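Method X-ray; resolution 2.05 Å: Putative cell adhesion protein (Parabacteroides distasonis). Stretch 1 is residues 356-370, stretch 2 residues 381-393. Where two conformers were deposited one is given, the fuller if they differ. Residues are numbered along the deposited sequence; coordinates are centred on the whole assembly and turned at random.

Stretch 1, residues 356-370: RNYKYEISLTIIGPG
Stretch 2 (381-393) TNVSASVKVEPWN

A lysine methylene lies over an indole at one end of this two-stranded antiparallel ladder: Lys359 CE sits 3.6 Å from the centroid of the five-membered ring of Trp392, 29° off the ring normal, and 3.3 Å from Trp392 NE1. The extended lysine (m, t, t, t) and the Trp392 rotamer (chi1 t, chi2 -19°) bring this CH-pi contact about; Lys359 NZ and Trp392 NE1 make their hydrogen bonds elsewhere in the structure. Strands 358-366 and 383-391 run at 157°, with axes 4.6 Å apart at closest approach, and bury 1171 Å² between the two stretches. Phi/psi values stay extended, near -110/125 along the first strand and -120/130 along the second, except at Pro391 (-60/150).

The register pairs Tyr358 with Pro391 and continues, one residue per step, to Ile366 with Val383. Hydrogen-bonded pairs, from Glu361 CA to Lys388 CA at 5.1 Å up to Lys359 CA to Glu390 CA at 5.3 Å, alternate with closer non-hydrogen-bonded ones, from Ile362 CA to Val387 CA at 4.5 Å up to Tyr360 CA to Val389 CA at 4.8 Å. In the former, each backbone nitrogen donates to its partner's oxygen: Lys359 N to Glu390 O 2.8 Å and Glu390 N to Lys359 O 3.0 Å; Glu361 N to Lys388 O 2.8 Å and Lys388 N to Glu361 O 2.9 Å; Ser363 N to Ser386 O 2.8 Å and Ser386 N to Ser363 O 3.0 Å; Thr365 N to Ser384 O 2.8 Å and Ser384 N to Thr365 O 2.9 Å. All are near linear, 161 to 174°. CA-H...O contacts fill the gaps, as from Tyr360 CA to Lys388 O, 3.5 Å.

These four pairs carry the polar face. The apolar face holds Tyr360, Ile362, Leu364 and Ile366, all chi1 m, against Val389 and Val387 (t), Ala385 and Val383 (p). Tyr360 CE2 approaches Val389 CG2 to 3.4 Å, Ile362 CG1 meets Val387 CG2 at 3.9 Å, and Leu364 CD2 packs 3.5 Å from Ala385 CB. Tyr358 and Pro391 diverge, yet Tyr358 CD1 reaches Val389 CG1 at 3.5 Å.

Asparagines with left-handed backbone conformation flank the ladder. Asn357 (65/30) accepts a weak bond at its O from Trp392 N, 3.1 Å, 133°; a water lies 3.2 Å from both Asn357 ND2 and Trp392 O. Asn382 (58/30, chi1 m) points toward the first stretch. Its O accepts from Ile367 N at 2.9 Å, while its ND2 donates to Pro369 O at 2.7 Å, 177°. Between these anchors Gly368 is fully extended (175/178), and an ideal CB there would lie 2.5 Å from Asn382 CG, a clash.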

ATOM      1  N   ARG A 356       0.363  -2.237  -5.194  1.00 12.38           N
ATOM      2  CA  ARG A 356      -0.740  -2.466  -4.257  1.00 13.59           C
ATOM      3  C   ARG A 356      -1.020  -3.970  -4.032  1.00 11.89           C
ATOM      4  O   ARG A 356      -0.860  -4.787  -4.931  1.00 14.12           O
ATOM      5  CB  ARG A 356      -1.998  -1.794  -4.798  1.00 13.46           C
ATOM      6  CG  ARG A 356      -2.555  -2.517  -6.066  1.00 15.53           C
ATOM      7  CD  ARG A 356      -3.599  -1.703  -6.830  1.00 19.00           C
ATOM      8  NE  ARG A 356      -4.846  -1.695  -6.127  1.00 15.64           N
ATOM      9  CZ  ARG A 356      -6.048  -1.463  -6.677  1.00 13.21           C
ATOM     10  NH1 ARG A 356      -6.190  -1.168  -7.957  1.00 14.76           N
ATOM     11  NH2 ARG A 356      -7.134  -1.516  -5.901  1.00 15.88           N
ATOM     12  N   ASN A 357      -1.455  -4.283  -2.819  1.00 11.59           N
ATOM     13  CA  ASN A 357      -2.019  -5.583  -2.466  1.00 14.44           C
ATOM     14  C   ASN A 357      -1.020  -6.746  -2.574  1.00 13.79           C
ATOM     15  O   ASN A 357      -1.402  -7.868  -2.883  1.00 12.39           O
ATOM     16  CB  ASN A 357      -3.269  -5.868  -3.299  1.00 14.67           C
ATOM     17  CG  ASN A 357      -4.205  -6.859  -2.606  1.00 15.76           C
ATOM     18  OD1 ASN A 357      -4.459  -6.757  -1.413  1.00 19.64           O
ATOM     19  ND2 ASN A 357      -4.709  -7.803  -3.352  1.00 14.37           N
ATOM     20  N   TYR A 358       0.255  -6.431  -2.353  1.00 14.70           N
ATOM     21  CA  TYR A 358       1.327  -7.402  -2.219  1.00 13.88           C
ATOM     22  C   TYR A 358       1.971  -7.250  -0.877  1.00 13.68           C
ATOM     23  O   TYR A 358       1.998  -6.171  -0.311  1.00 11.21           O
ATOM     24  CB  TYR A 358       2.422  -7.192  -3.275  1.00 16.72           C
ATOM     25  CG  TYR A 358       2.012  -7.532  -4.690  1.00 15.42           C
ATOM     26  CD1 TYR A 358       1.876  -8.855  -5.102  1.00 16.89           C
ATOM     27  CD2 TYR A 358       1.737  -6.533  -5.603  1.00 12.03           C
ATOM     28  CE1 TYR A 358       1.511  -9.157  -6.416  1.00 16.00           C
ATOM     29  CE2 TYR A 358       1.334  -6.821  -6.890  1.00 17.14           C
ATOM     30  CZ  TYR A 358       1.249  -8.135  -7.300  1.00 16.41           C
ATOM     31  OH  TYR A 358       0.875  -8.398  -8.584  1.00 19.80           O
ATOM     32  N   LYS A 359       2.499  -8.357  -0.372  1.00 17.47           N
ATOM     33  CA  LYS A 359       3.275  -8.375   0.833  1.00 16.41           C
ATOM     34  C   LYS A 359       4.720  -8.524   0.394  1.00 16.33           C
ATOM     35  O   LYS A 359       5.038  -9.386  -0.433  1.00 17.45           O
ATOM     36  CB  LYS A 359       2.915  -9.555   1.694  1.00 16.47           C
ATOM     37  CG  LYS A 359       1.583  -9.471   2.341  1.00 26.65           C
ATOM     38  CD  LYS A 359       1.600 -10.308   3.595  1.00 27.11           C
ATOM     39  CE  LYS A 359       0.345 -10.136   4.355  1.00 25.73           C
ATOM     40  NZ  LYS A 359       0.474 -10.576   5.770  1.00 31.49           N
ATOM     41  N   TYR A 360       5.566  -7.657   0.936  1.00 12.45           N
ATOM     42  CA  TYR A 360       6.991  -7.640   0.694  1.00 12.33           C
ATOM     43  C   TYR A 360       7.679  -8.171   1.950  1.00 14.64           C
ATOM     44  O   TYR A 360       7.473  -7.639   3.069  1.00 16.70           O
ATOM     45  CB  TYR A 360       7.446  -6.213   0.395  1.00 15.83           C
ATOM     46  CG  TYR A 360       6.968  -5.710  -0.911  1.00  9.39           C
ATOM     47  CD1 TYR A 360       5.662  -5.264  -1.066  1.00 12.73           C
ATOM     48  CD2 TYR A 360       7.811  -5.652  -2.013  1.00 13.77           C
ATOM     49  CE1 TYR A 360       5.210  -4.787  -2.294  1.00  9.53           C
ATOM     50  CE2 TYR A 360       7.366  -5.182  -3.234  1.00 13.27           C
ATOM     51  CZ  TYR A 360       6.073  -4.780  -3.386  1.00 12.03           C
ATOM     52  OH  TYR A 360       5.644  -4.327  -4.619  1.00 12.67           O
ATOM     53  N   GLU A 361       8.424  -9.261   1.785  1.00 13.96           N
ATOM     54  CA  GLU A 361       9.166  -9.889   2.879  0.50 14.86           C
ATOM     55  C   GLU A 361      10.636  -9.745   2.575  1.00 16.95           C
ATOM     56  O   GLU A 361      11.139 -10.338   1.607  1.00 15.65           O
ATOM     57  CB  GLU A 361       8.802 -11.365   3.001  0.50 17.21           C
ATOM     58  CG  GLU A 361       7.339 -11.619   3.253  0.50 19.40           C
ATOM     59  CD  GLU A 361       6.896 -11.197   4.640  0.50 25.91           C
ATOM     60  OE1 GLU A 361       7.769 -11.017   5.522  0.50 24.90           O
ATOM     61  OE2 GLU A 361       5.675 -11.048   4.843  0.50 28.69           O
ATOM     62  N   ILE A 362      11.323  -8.901   3.369  1.00 17.08           N
ATOM     63  CA  ILE A 362      12.732  -8.517   3.139  1.00 16.47           C
ATOM     64  C   ILE A 362      13.652  -9.256   4.130  1.00 16.86           C
ATOM     65  O   ILE A 362      13.435  -9.213   5.338  1.00 14.47           O
ATOM     66  CB  ILE A 362      12.901  -6.974   3.276  1.00 16.52           C
ATOM     67  CG1 ILE A 362      11.972  -6.275   2.258  1.00 20.22           C
ATOM     68  CG2 ILE A 362      14.376  -6.560   3.119  1.00 19.30           C
ATOM     69  CD1 ILE A 362      11.965  -4.810   2.289  1.00 19.01           C
ATOM     70  N   SER A 363      14.632  -9.976   3.604  1.00 16.04           N
ATOM     71  CA  SER A 363      15.637 -10.645   4.414  1.00 19.72           C
ATOM     72  C   SER A 363      16.986 -10.033   4.113  1.00 19.64           C
ATOM     73  O   SER A 363      17.436 -10.034   2.959  1.00 17.90           O
ATOM     74  CB  SER A 363      15.676 -12.146   4.087  1.00 18.73           C
ATOM     75  OG  SER A 363      14.408 -12.708   4.346  1.00 19.11           O
ATOM     76  N   LEU A 364      17.631  -9.520   5.154  1.00 18.50           N
ATOM     77  CA  LEU A 364      18.916  -8.859   5.013  1.00 15.90           C
ATOM     78  C   LEU A 364      20.086  -9.726   5.436  1.00 15.16           C
ATOM     79  O   LEU A 364      19.996 -10.467   6.419  1.00 14.25           O
ATOM     80  CB  LEU A 364      18.907  -7.571   5.835  1.00 16.52           C
ATOM     81  CG  LEU A 364      17.865  -6.552   5.414  1.00 20.23           C
ATOM     82  CD1 LEU A 364      18.079  -5.222   6.229  1.00 15.26           C
ATOM     83  CD2 LEU A 364      17.924  -6.337   3.910  1.00 12.57           C
ATOM     84  N   THR A 365      21.175  -9.657   4.676  1.00 15.45           N
ATOM     85  CA  THR A 365      22.428 -10.290   5.078  1.00 16.70           C
ATOM     86  C   THR A 365      23.396  -9.138   5.287  1.00 16.95           C
ATOM     87  O   THR A 365      23.762  -8.451   4.329  1.00 17.55           O
ATOM     88  CB  THR A 365      22.992 -11.255   4.020  1.00 18.31           C
ATOM     89  OG1 THR A 365      22.063 -12.323   3.808  1.00 21.62           O
ATOM     90  CG2 THR A 365      24.361 -11.859   4.463  1.00 14.48           C
ATOM     91  N   ILE A 366      23.784  -8.907   6.536  1.00 14.45           N
ATOM     92  CA  ILE A 366      24.698  -7.819   6.859  1.00 15.09           C
ATOM     93  C   ILE A 366      26.125  -8.338   6.831  1.00 16.42           C
ATOM     94  O   ILE A 366      26.442  -9.314   7.506  1.00 18.45           O
ATOM     95  CB  ILE A 366      24.317  -7.223   8.227  1.00 17.45           C
ATOM     96  CG1 ILE A 366      22.957  -6.519   8.071  1.00 18.65           C
ATOM     97  CG2 ILE A 366      25.423  -6.273   8.741  1.00 12.80           C
ATOM     98  CD1 ILE A 366      22.241  -6.419   9.279  1.00 20.57           C
ATOM     99  N   ILE A 367      26.986  -7.708   6.038  1.00 15.64           N
ATOM    100  CA  ILE A 367      28.341  -8.219   5.799  1.00 15.34           C
ATOM    101  C   ILE A 367      29.471  -7.247   6.184  1.00 13.29           C
ATOM    102  O   ILE A 367      30.628  -7.449   5.829  1.00 12.89           O
ATOM    103  CB  ILE A 367      28.511  -8.691   4.317  1.00 17.71           C
ATOM    104  CG1 ILE A 367      28.446  -7.507   3.348  1.00 19.38           C
ATOM    105  CG2 ILE A 367      27.419  -9.763   3.973  1.00 13.19           C
ATOM    106  CD1 ILE A 367      29.044  -7.835   1.972  1.00 19.60           C
ATOM    107  N   GLY A 368      29.143  -6.208   6.940  1.00 14.66           N
ATOM    108  CA  GLY A 368      30.131  -5.205   7.325  1.00 12.74           C
ATOM    109  C   GLY A 368      29.430  -4.103   8.077  1.00 16.18           C
ATOM    110  O   GLY A 368      28.206  -4.168   8.259  1.00 17.49           O
ATOM    111  N   PRO A 369      30.193  -3.100   8.558  1.00 16.59           N
ATOM    112  CA  PRO A 369      29.601  -2.031   9.333  1.00 15.18           C
ATOM    113  C   PRO A 369      28.731  -1.160   8.435  1.00 16.36           C
ATOM    114  O   PRO A 369      29.056  -0.930   7.270  1.00 15.84           O
ATOM    115  CB  PRO A 369      30.809  -1.229   9.827  1.00 14.23           C
ATOM    116  CG  PRO A 369      32.026  -1.985   9.412  1.00 18.39           C
ATOM    117  CD  PRO A 369      31.609  -2.828   8.263  1.00 18.97           C
ATOM    118  N   GLY A 370      27.641  -0.676   9.001  1.00 19.41           N
ATOM    119  CA  GLY A 370      26.752   0.218   8.326  1.00 16.23           C
ATOM    120  C   GLY A 370      27.225   1.640   8.460  1.00 16.72           C
ATOM    121  O   GLY A 370      28.341   1.906   8.893  1.00 18.82           O
ATOM    122  N   THR A 381      27.763  -0.192   1.260  1.00 18.35           N
ATOM    123  CA  THR A 381      26.455  -0.446   1.866  1.00 20.95           C
ATOM    124  C   THR A 381      26.565  -1.558   2.938  1.00 18.07           C
ATOM    125  O   THR A 381      25.946  -1.477   3.990  1.00 19.64           O
ATOM    126  CB  THR A 381      25.423  -0.859   0.792  1.00 20.74           C
ATOM    127  OG1 THR A 381      25.872  -2.059   0.159  1.00 20.32           O
ATOM    128  CG2 THR A 381      25.234   0.241  -0.298  1.00 16.23           C
ATOM    129  N   ASN A 382      27.376  -2.570   2.654  1.00 17.76           N
ATOM    130  CA  ASN A 382      27.595  -3.741   3.546  1.00 17.20           C
ATOM    131  C   ASN A 382      26.330  -4.524   3.898  1.00 18.97           C
ATOM    132  O   ASN A 382      26.243  -5.177   4.958  1.00 16.34           O
ATOM    133  CB  ASN A 382      28.361  -3.329   4.812  1.00 19.47           C
ATOM    134  CG  ASN A 382      29.823  -3.078   4.531  1.00 15.61           C
ATOM    135  OD1 ASN A 382      30.378  -3.668   3.614  1.00 19.27           O
ATOM    136  ND2 ASN A 382      30.450  -2.219   5.311  1.00 15.23           N
ATOM    137  N   VAL A 383      25.376  -4.506   2.971  1.00 19.63           N
ATOM    138  CA  VAL A 383      24.133  -5.231   3.127  1.00 19.86           C
ATOM    139  C   VAL A 383      23.718  -5.810   1.785  1.00 21.47           C
ATOM    140  O   VAL A 383      23.920  -5.215   0.753  1.00 21.66           O
ATOM    141  CB  VAL A 383      23.016  -4.360   3.738  1.00 18.43           C
ATOM    142  CG1 VAL A 383      22.684  -3.142   2.860  1.00 15.61           C
ATOM    143  CG2 VAL A 383      21.772  -5.214   4.028  1.00 17.17           C
ATOM    144  N   SER A 384      23.215  -7.028   1.828  1.00 22.08           N
ATOM    145  CA  SER A 384      22.637  -7.704   0.679  1.00 23.17           C
ATOM    146  C   SER A 384      21.181  -8.018   1.067  1.00 22.26           C
ATOM    147  O   SER A 384      20.910  -8.389   2.234  1.00 21.35           O
ATOM    148  CB  SER A 384      23.433  -8.978   0.412  1.00 23.14           C
ATOM    149  OG  SER A 384      22.743  -9.810  -0.472  1.00 30.19           O
ATOM    150  N   ALA A 385      20.246  -7.779   0.148  1.00 19.56           N
ATOM    151  CA  ALA A 385      18.837  -7.980   0.422  1.00 19.75           C
ATOM    152  C   ALA A 385      18.184  -8.931  -0.569  1.00 19.37           C
ATOM    153  O   ALA A 385      18.456  -8.882  -1.737  1.00 16.27           O
ATOM    154  CB  ALA A 385      18.088  -6.638   0.404  1.00 22.53           C
ATOM    155  N   SER A 386      17.314  -9.773  -0.043  1.00 18.94           N
ATOM    156  CA  SER A 386      16.460 -10.655  -0.763  1.00 19.86           C
ATOM    157  C   SER A 386      15.021 -10.277  -0.386  1.00 20.29           C
ATOM    158  O   SER A 386      14.640 -10.349   0.803  1.00 18.41           O
ATOM    159  CB  SER A 386      16.745 -12.066  -0.282  1.00 20.28           C
ATOM    160  OG  SER A 386      15.841 -12.982  -0.838  1.00 23.50           O
ATOM    161  N   VAL A 387      14.239  -9.905  -1.402  1.00 17.81           N
ATOM    162  CA  VAL A 387      12.870  -9.446  -1.242  1.00 16.22           C
ATOM    163  C   VAL A 387      11.923 -10.430  -1.944  1.00 17.09           C
ATOM    164  O   VAL A 387      11.973 -10.584  -3.161  1.00 14.54           O
ATOM    165  CB  VAL A 387      12.733  -8.007  -1.777  1.00 16.41           C
ATOM    166  CG1 VAL A 387      11.364  -7.414  -1.543  1.00 15.56           C
ATOM    167  CG2 VAL A 387      13.823  -7.098  -1.123  1.00 22.03           C
ATOM    168  N   LYS A 388      11.076 -11.106  -1.161  1.00 16.07           N
ATOM    169  CA  LYS A 388      10.003 -11.938  -1.693  1.00 15.53           C
ATOM    170  C   LYS A 388       8.762 -11.126  -1.749  1.00 15.69           C
ATOM    171  O   LYS A 388       8.398 -10.467  -0.762  1.00 13.09           O
ATOM    172  CB  LYS A 388       9.682 -13.110  -0.797  1.00 18.55           C
ATOM    173  CG  LYS A 388      10.751 -14.146  -0.702  1.00 27.35           C
ATOM    174  CD  LYS A 388      10.251 -15.283   0.183  1.00 32.11           C
ATOM    175  CE  LYS A 388      11.335 -16.324   0.470  1.00 40.71           C
ATOM    176  NZ  LYS A 388      10.813 -17.312   1.463  1.00 43.45           N
ATOM    177  N   VAL A 389       8.101 -11.198  -2.889  1.00 15.13           N
ATOM    178  CA  VAL A 389       6.800 -10.628  -3.075  1.00 17.78           C
ATOM    179  C   VAL A 389       5.768 -11.747  -3.232  1.00 18.99           C
ATOM    180  O   VAL A 389       5.947 -12.653  -4.047  1.00 17.44           O
ATOM    181  CB  VAL A 389       6.754  -9.710  -4.319  1.00 17.08           C
ATOM    182  CG1 VAL A 389       5.325  -9.258  -4.574  1.00 16.46           C
ATOM    183  CG2 VAL A 389       7.651  -8.505  -4.103  1.00 17.44           C
ATOM    184  N   GLU A 390       4.702 -11.634  -2.442  1.00 21.17           N
ATOM    185  CA  GLU A 390       3.582 -12.563  -2.375  1.00 24.04           C
ATOM    186  C   GLU A 390       2.307 -11.759  -2.561  1.00 24.33           C
ATOM    187  O   GLU A 390       2.171 -10.702  -1.931  1.00 18.83           O
ATOM    188  CB  GLU A 390       3.495 -13.182  -0.968  1.00 27.16           C
ATOM    189  CG  GLU A 390       4.827 -13.536  -0.292  1.00 35.18           C
ATOM    190  CD  GLU A 390       5.349 -14.919  -0.651  1.00 49.70           C
ATOM    191  OE1 GLU A 390       4.676 -15.659  -1.414  1.00 47.61           O
ATOM    192  OE2 GLU A 390       6.448 -15.267  -0.155  1.00 61.60           O
ATOM    193  N   PRO A 391       1.361 -12.230  -3.411  1.00 28.47           N
ATOM    194  CA  PRO A 391       0.037 -11.592  -3.373  1.00 27.67           C
ATOM    195  C   PRO A 391      -0.588 -11.721  -1.990  1.00 26.91           C
ATOM    196  O   PRO A 391      -0.325 -12.671  -1.271  1.00 23.09           O
ATOM    197  CB  PRO A 391      -0.787 -12.334  -4.458  1.00 29.98           C
ATOM    198  CG  PRO A 391       0.002 -13.505  -4.855  1.00 32.04           C
ATOM    199  CD  PRO A 391       1.461 -13.198  -4.522  1.00 31.10           C
ATOM    200  N   TRP A 392      -1.402 -10.744  -1.626  1.00 27.82           N
ATOM    201  CA  TRP A 392      -1.756 -10.540  -0.230  1.00 27.83           C
ATOM    202  C   TRP A 392      -3.069 -11.236   0.160  1.00 31.32           C
ATOM    203  O   TRP A 392      -4.161 -10.690  -0.087  1.00 31.74           O
ATOM    204  CB  TRP A 392      -1.868  -9.030   0.021  1.00 25.91           C
ATOM    205  CG  TRP A 392      -2.038  -8.630   1.425  1.00 18.82           C
ATOM    206  CD1 TRP A 392      -2.450  -9.406   2.473  1.00 18.67           C
ATOM    207  CD2 TRP A 392      -1.880  -7.314   1.939  1.00 13.71           C
ATOM    208  NE1 TRP A 392      -2.513  -8.658   3.612  1.00 21.31           N
ATOM    209  CE2 TRP A 392      -2.191  -7.361   3.306  1.00 15.79           C
ATOM    210  CE3 TRP A 392      -1.530  -6.085   1.364  1.00  9.45           C
ATOM    211  CZ2 TRP A 392      -2.140  -6.236   4.115  1.00 15.71           C
ATOM    212  CZ3 TRP A 392      -1.487  -4.977   2.157  1.00 19.32           C
ATOM    213  CH2 TRP A 392      -1.780  -5.056   3.529  1.00 17.19           C
ATOM    214  N   ASN A 393      -2.919 -12.402   0.801  1.00 33.98           N
ATOM    215  CA  ASN A 393      -3.986 -13.155   1.521  1.00 37.12           C
ATOM    216  C   ASN A 393      -4.812 -14.055   0.600  1.00 37.25           C
ATOM    217  O   ASN A 393      -4.274 -14.567  -0.381  1.00 38.67           O
ATOM    218  CB  ASN A 393      -4.890 -12.229   2.342  1.00 36.73           C
TER
HETATM  219  O   HOH W   1      -6.651  -9.944  -1.921  1.00 27.36           O